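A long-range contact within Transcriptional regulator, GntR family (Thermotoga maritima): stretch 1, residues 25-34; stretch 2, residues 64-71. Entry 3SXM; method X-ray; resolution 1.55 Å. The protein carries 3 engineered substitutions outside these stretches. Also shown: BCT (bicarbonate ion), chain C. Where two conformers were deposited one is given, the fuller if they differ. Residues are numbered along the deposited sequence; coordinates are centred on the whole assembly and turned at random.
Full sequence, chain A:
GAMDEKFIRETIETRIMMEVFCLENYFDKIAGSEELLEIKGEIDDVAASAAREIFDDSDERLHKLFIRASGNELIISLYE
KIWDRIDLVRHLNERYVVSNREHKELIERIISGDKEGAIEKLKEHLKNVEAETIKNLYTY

Stretch 1 (25-34) NYFDKIAGSE
Stretch 2 64-71: KLFIRASG

The two stretches meet in a small apolar packing contact, burying 392 Å² in total, with no hydrogen bond crossing between them. Residues 27-31 are helical, and a helix begun earlier in the chain runs into stretch 2; CA-CA distances of 6.0 Å for both Tyr-26 to Ser-70 and Ile-30 to Ala-69 set the register. The contacts run in opposite sequence order, from Tyr-26 with Ser-70 and Ala-69, through Ile-30 with Ala-69, Phe-66 and Leu-65, to Ser-33 with Leu-65, where Ser-33 OG lies 3.7 Å from Leu-65 CD2.

Ile-30 (chi1 m, chi2 t) and Ala-69, both buried, point their CA-to-CB bonds toward the opposing stretch. Ile-30 CG1 lies 3.3 Å from Ala-69 CB, so the short methyl permits close backbone approach. Ile-30 CG2 meets the edge of the Phe-66 ring (chi1 m) at CD1, 3.9 Å away, and stands 4.4 Å from Leu-65 CD2.

Tyr-26 (chi1 -62°, chi2 -83°) lays its ring face against Ser-70: Ser-70 CA sits 3.5 Å from the Tyr-26 ring centroid, 7° off the normal, a CH-pi geometry. Tyr-26 CB also packs 4.2 Å from Ala-69 CB. At the exposed margin, the aliphatic part of Lys-29 (chi1-chi3 t) brings CD to 3.2 Å from Ala-69 O.

Each serine satisfies its hydroxyl locally: Ser-33 OG (chi1 p) donates to Ile-30 O at 2.8 Å, and Ser-70 OG (chi1 p) to Ile-67 O at 2.7 Å. A type I turn, Arg-68 to Gly-71, ends at phi 64°, which favours glycine.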

ATOM      1  N   ASN A  25      -0.393  -9.498   5.400  1.00 15.09           N
ATOM      2  CA  ASN A  25       0.917 -10.097   5.356  1.00 14.33           C
ATOM      3  C   ASN A  25       1.595 -10.348   6.712  1.00 15.99           C
ATOM      4  O   ASN A  25       2.522 -11.064   6.784  1.00 17.69           O
ATOM      5  CB  ASN A  25       1.825  -9.265   4.440  1.00 14.65           C
ATOM      6  CG  ASN A  25       1.419  -9.333   3.003  1.00 19.71           C
ATOM      7  OD1 ASN A  25       0.844  -8.443   2.441  1.00 21.46           O
ATOM      8  ND2 ASN A  25       1.681 -10.432   2.433  1.00 21.13           N
ATOM      9  N   TYR A  26       1.075  -9.761   7.769  1.00 14.23           N
ATOM     10  CA  TYR A  26       1.635  -9.892   9.116  1.00 15.25           C
ATOM     11  C   TYR A  26       0.568 -10.353  10.110  1.00 16.59           C
ATOM     12  O   TYR A  26       0.693 -10.158  11.302  1.00 15.67           O
ATOM     13  CB  TYR A  26       2.379  -8.614   9.551  1.00 13.18           C
ATOM     14  CG  TYR A  26       3.537  -8.352   8.649  1.00 14.54           C
ATOM     15  CD1 TYR A  26       4.714  -8.987   8.878  1.00 16.22           C
ATOM     16  CD2 TYR A  26       3.395  -7.613   7.492  1.00 16.27           C
ATOM     17  CE1 TYR A  26       5.787  -8.829   8.023  1.00 17.20           C
ATOM     18  CE2 TYR A  26       4.475  -7.434   6.634  1.00 13.99           C
ATOM     19  CZ  TYR A  26       5.642  -8.071   6.874  1.00 16.07           C
ATOM     20  OH  TYR A  26       6.745  -7.947   6.009  1.00 19.28           O
ATOM     21  N   PHE A  27      -0.501 -10.970   9.584  1.00 15.74           N
ATOM     22  CA  PHE A  27      -1.608 -11.431  10.374  1.00 14.33           C
ATOM     23  C   PHE A  27      -1.220 -12.162  11.653  1.00 16.15           C
ATOM     24  O   PHE A  27      -1.750 -11.825  12.729  1.00 16.56           O
ATOM     25  CB  PHE A  27      -2.547 -12.295   9.534  1.00 14.13           C
ATOM     26  CG  PHE A  27      -3.795 -12.729  10.259  1.00 13.93           C
ATOM     27  CD1 PHE A  27      -4.842 -11.864  10.394  1.00 15.95           C
ATOM     28  CD2 PHE A  27      -3.890 -13.960  10.834  1.00 15.77           C
ATOM     29  CE1 PHE A  27      -5.997 -12.261  11.079  1.00 17.49           C
ATOM     30  CE2 PHE A  27      -5.036 -14.354  11.514  1.00 23.46           C
ATOM     31  CZ  PHE A  27      -6.072 -13.478  11.649  1.00 19.68           C
ATOM     32  N   ASP A  28      -0.348 -13.160  11.576  1.00 17.33           N
ATOM     33  CA  ASP A  28      -0.044 -13.929  12.774  1.00 18.76           C
ATOM     34  C   ASP A  28       0.706 -13.101  13.790  1.00 18.05           C
ATOM     35  O   ASP A  28       0.497 -13.283  15.013  1.00 19.23           O
ATOM     36  CB  ASP A  28       0.789 -15.184  12.415  1.00 22.59           C
ATOM     37  CG  ASP A  28       0.013 -16.196  11.595  1.00 24.22           C
ATOM     38  OD1 ASP A  28      -1.222 -16.207  11.575  1.00 25.71           O
ATOM     39  OD2 ASP A  28       0.679 -17.105  11.011  1.00 29.92           O
ATOM     40  N   LYS A  29       1.609 -12.223  13.343  1.00 17.66           N
ATOM     41  CA  LYS A  29       2.308 -11.335  14.258  1.00 15.68           C
ATOM     42  C   LYS A  29       1.334 -10.405  14.996  1.00 19.79           C
ATOM     43  O   LYS A  29       1.446 -10.184  16.204  1.00 18.69           O
ATOM     44  CB  LYS A  29       3.376 -10.505  13.516  1.00 18.99           C
ATOM     45  CG  LYS A  29       4.152  -9.591  14.426  1.00 22.59           C
ATOM     46  CD  LYS A  29       5.480  -9.175  13.835  1.00 38.67           C
ATOM     47  CE  LYS A  29       6.068  -7.947  14.520  1.00 56.71           C
ATOM     48  NZ  LYS A  29       7.247  -8.225  15.389  1.00 77.40           N
ATOM     49  N   ILE A  30       0.400  -9.862  14.249  1.00 15.63           N
ATOM     50  CA  ILE A  30      -0.624  -9.005  14.836  1.00 14.93           C
ATOM     51  C   ILE A  30      -1.468  -9.805  15.840  1.00 14.16           C
ATOM     52  O   ILE A  30      -1.654  -9.391  16.995  1.00 15.54           O
ATOM     53  CB  ILE A  30      -1.490  -8.323  13.757  1.00 13.40           C
ATOM     54  CG1 ILE A  30      -0.638  -7.365  12.918  1.00 13.02           C
ATOM     55  CG2 ILE A  30      -2.659  -7.642  14.423  1.00 13.93           C
ATOM     56  CD1 ILE A  30      -1.259  -7.029  11.591  1.00 14.52           C
ATOM     57  N   ALA A  31      -1.916 -10.974  15.437  1.00 13.89           N
ATOM     58  CA  ALA A  31      -2.768 -11.813  16.278  1.00 14.72           C
ATOM     59  C   ALA A  31      -2.106 -12.210  17.567  1.00 18.49           C
ATOM     60  O   ALA A  31      -2.784 -12.389  18.591  1.00 20.21           O
ATOM     61  CB  ALA A  31      -3.205 -13.062  15.556  1.00 16.46           C
ATOM     62  N   GLY A  32      -0.794 -12.393  17.534  1.00 18.38           N
ATOM     63  CA  GLY A  32      -0.099 -12.833  18.735  1.00 25.77           C
ATOM     64  C   GLY A  32       0.482 -11.717  19.609  1.00 22.50           C
ATOM     65  O   GLY A  32       1.131 -12.018  20.649  1.00 28.76           O
ATOM     66  N   SER A  33       0.236 -10.455  19.249  1.00 19.59           N
ATOM     67  CA  SER A  33       0.830  -9.334  19.949  1.00 18.91           C
ATOM     68  C   SER A  33       0.101  -9.023  21.267  1.00 21.20           C
ATOM     69  O   SER A  33      -1.134  -9.153  21.366  1.00 22.16           O
ATOM     70  CB  SER A  33       0.869  -8.100  19.093  1.00 24.56           C
ATOM     71  OG  SER A  33      -0.407  -7.657  18.842  1.00 22.41           O
ATOM     72  N   GLU A  34       0.878  -8.664  22.275  1.00 17.31           N
ATOM     73  CA  GLU A  34       0.311  -8.270  23.572  1.00 17.80           C
ATOM     74  C   GLU A  34      -0.440  -6.975  23.387  1.00 19.37           C
ATOM     75  O   GLU A  34      -1.510  -6.789  24.040  1.00 21.87           O
ATOM     76  CB  GLU A  34       1.418  -8.127  24.594  1.00 21.57           C
ATOM     77  CG  GLU A  34       2.107  -9.455  24.886  1.00 26.86           C
ATOM     78  CD  GLU A  34       3.236  -9.345  25.905  1.00 25.09           C
ATOM     79  OE1 GLU A  34       3.598  -8.215  26.301  1.00 37.68           O
ATOM     80  OE2 GLU A  34       3.738 -10.409  26.324  1.00 31.34           O
ATOM     81  N   LYS A  64      -2.191   1.849  14.013  1.00 15.83           N
ATOM     82  CA  LYS A  64      -0.707   1.892  14.018  1.00 12.03           C
ATOM     83  C   LYS A  64      -0.111   0.527  14.310  1.00 15.64           C
ATOM     84  O   LYS A  64       0.986   0.269  13.784  1.00 14.68           O
ATOM     85  CB  LYS A  64      -0.167   2.940  14.975  1.00 16.57           C
ATOM     86  CG  LYS A  64      -0.359   4.316  14.412  1.00 18.46           C
ATOM     87  CD  LYS A  64       0.229   5.378  15.281  1.00 23.47           C
ATOM     88  CE  LYS A  64       0.368   6.702  14.514  1.00 24.49           C
ATOM     89  NZ  LYS A  64       0.866   7.752  15.442  1.00 25.94           N
ATOM     90  N   LEU A  65      -0.763  -0.336  15.103  1.00 14.23           N
ATOM     91  CA  LEU A  65      -0.231  -1.678  15.405  1.00 12.90           C
ATOM     92  C   LEU A  65      -0.149  -2.476  14.124  1.00 14.05           C
ATOM     93  O   LEU A  65       0.846  -3.216  13.889  1.00 14.20           O
ATOM     94  CB  LEU A  65      -1.154  -2.434  16.423  1.00 15.81           C
ATOM     95  CG  LEU A  65      -0.884  -3.942  16.581  1.00 16.90           C
ATOM     96  CD1 LEU A  65       0.440  -4.202  17.107  1.00 19.74           C
ATOM     97  CD2 LEU A  65      -1.952  -4.552  17.456  1.00 21.80           C
ATOM     98  N   PHE A  66      -1.138  -2.368  13.270  1.00 13.78           N
ATOM     99  CA  PHE A  66      -1.169  -3.194  12.033  1.00 12.84           C
ATOM    100  C   PHE A  66       0.086  -2.836  11.240  1.00 14.58           C
ATOM    101  O   PHE A  66       0.792  -3.707  10.718  1.00 13.60           O
ATOM    102  CB  PHE A  66      -2.408  -2.915  11.197  1.00 13.97           C
ATOM    103  CG  PHE A  66      -3.726  -3.290  11.866  1.00 14.10           C
ATOM    104  CD1 PHE A  66      -3.803  -4.229  12.869  1.00 13.16           C
ATOM    105  CD2 PHE A  66      -4.885  -2.636  11.482  1.00 17.78           C
ATOM    106  CE1 PHE A  66      -5.031  -4.551  13.489  1.00 14.80           C
ATOM    107  CE2 PHE A  66      -6.101  -2.985  12.098  1.00 16.90           C
ATOM    108  CZ  PHE A  66      -6.138  -3.922  13.060  1.00 15.49           C
ATOM    109  N   ILE A  67       0.344  -1.552  11.150  1.00 11.68           N
ATOM    110  CA  ILE A  67       1.490  -1.033  10.351  1.00 12.04           C
ATOM    111  C   ILE A  67       2.807  -1.461  11.006  1.00 12.13           C
ATOM    112  O   ILE A  67       3.750  -1.963  10.322  1.00 13.18           O
ATOM    113  CB  ILE A  67       1.405   0.471  10.240  1.00 11.60           C
ATOM    114  CG1 ILE A  67       0.142   0.892   9.483  1.00 12.80           C
ATOM    115  CG2 ILE A  67       2.681   1.089   9.630  1.00 13.61           C
ATOM    116  CD1 ILE A  67       0.125   0.594   7.989  1.00 13.72           C
ATOM    117  N   ARG A  68       2.899  -1.294  12.325  0.50 17.54           N
ATOM    118  CA  ARG A  68       4.117  -1.572  13.068  0.50  8.81           C
ATOM    119  C   ARG A  68       4.521  -3.047  12.959  0.50 11.17           C
ATOM    120  O   ARG A  68       5.717  -3.351  12.913  0.50 14.73           O
ATOM    121  CB  ARG A  68       3.961  -1.123  14.538  0.50 16.03           C
ATOM    122  CG  ARG A  68       5.079  -1.520  15.465  0.50 13.81           C
ATOM    123  CD  ARG A  68       6.348  -0.824  15.205  0.50 29.98           C
ATOM    124  NE  ARG A  68       6.295   0.606  15.490  0.50 41.54           N
ATOM    125  CZ  ARG A  68       7.346   1.410  15.416  0.50 24.81           C
ATOM    126  NH1 ARG A  68       8.526   0.924  15.081  0.50 35.23           N
ATOM    127  NH2 ARG A  68       7.217   2.696  15.693  0.50 34.27           N
ATOM    128  N   ALA A  69       3.548  -3.954  12.886  1.00 12.89           N
ATOM    129  CA  ALA A  69       3.781  -5.389  12.865  1.00 13.42           C
ATOM    130  C   ALA A  69       4.561  -5.802  11.602  1.00 13.10           C
ATOM    131  O   ALA A  69       5.155  -6.860  11.592  1.00 15.32           O
ATOM    132  CB  ALA A  69       2.424  -6.156  12.981  1.00 14.66           C
ATOM    133  N   SER A  70       4.541  -4.975  10.557  1.00 14.23           N
ATOM    134  CA  SER A  70       5.359  -5.250   9.338  1.00 15.07           C
ATOM    135  C   SER A  70       6.830  -5.276   9.661  1.00 14.60           C
ATOM    136  O   SER A  70       7.622  -5.928   8.963  1.00 15.42           O
ATOM    137  CB  SER A  70       5.079  -4.233   8.219  1.00 12.67           C
ATOM    138  OG  SER A  70       5.592  -2.980   8.571  1.00 14.01           O
ATOM    139  N   GLY A  71       7.258  -4.511  10.643  1.00 13.78           N
ATOM    140  CA  GLY A  71       8.677  -4.305  10.891  1.00 14.32           C
ATOM    141  C   GLY A  71       9.389  -3.593   9.776  1.00 14.95           C
ATOM    142  O   GLY A  71      10.630  -3.561   9.821  1.00 17.58           O
TER
HETATM  143  C   BCT C   1       3.925  -7.047  21.308  1.00 18.34           C
HETATM  144  O1  BCT C   1       3.724  -8.277  21.616  1.00 25.14           O
HETATM  145  O2  BCT C   1       4.681  -6.870  20.170  1.00 44.46           O
HETATM  146  O3  BCT C   1       2.890  -6.119  21.371  1.00 26.44           O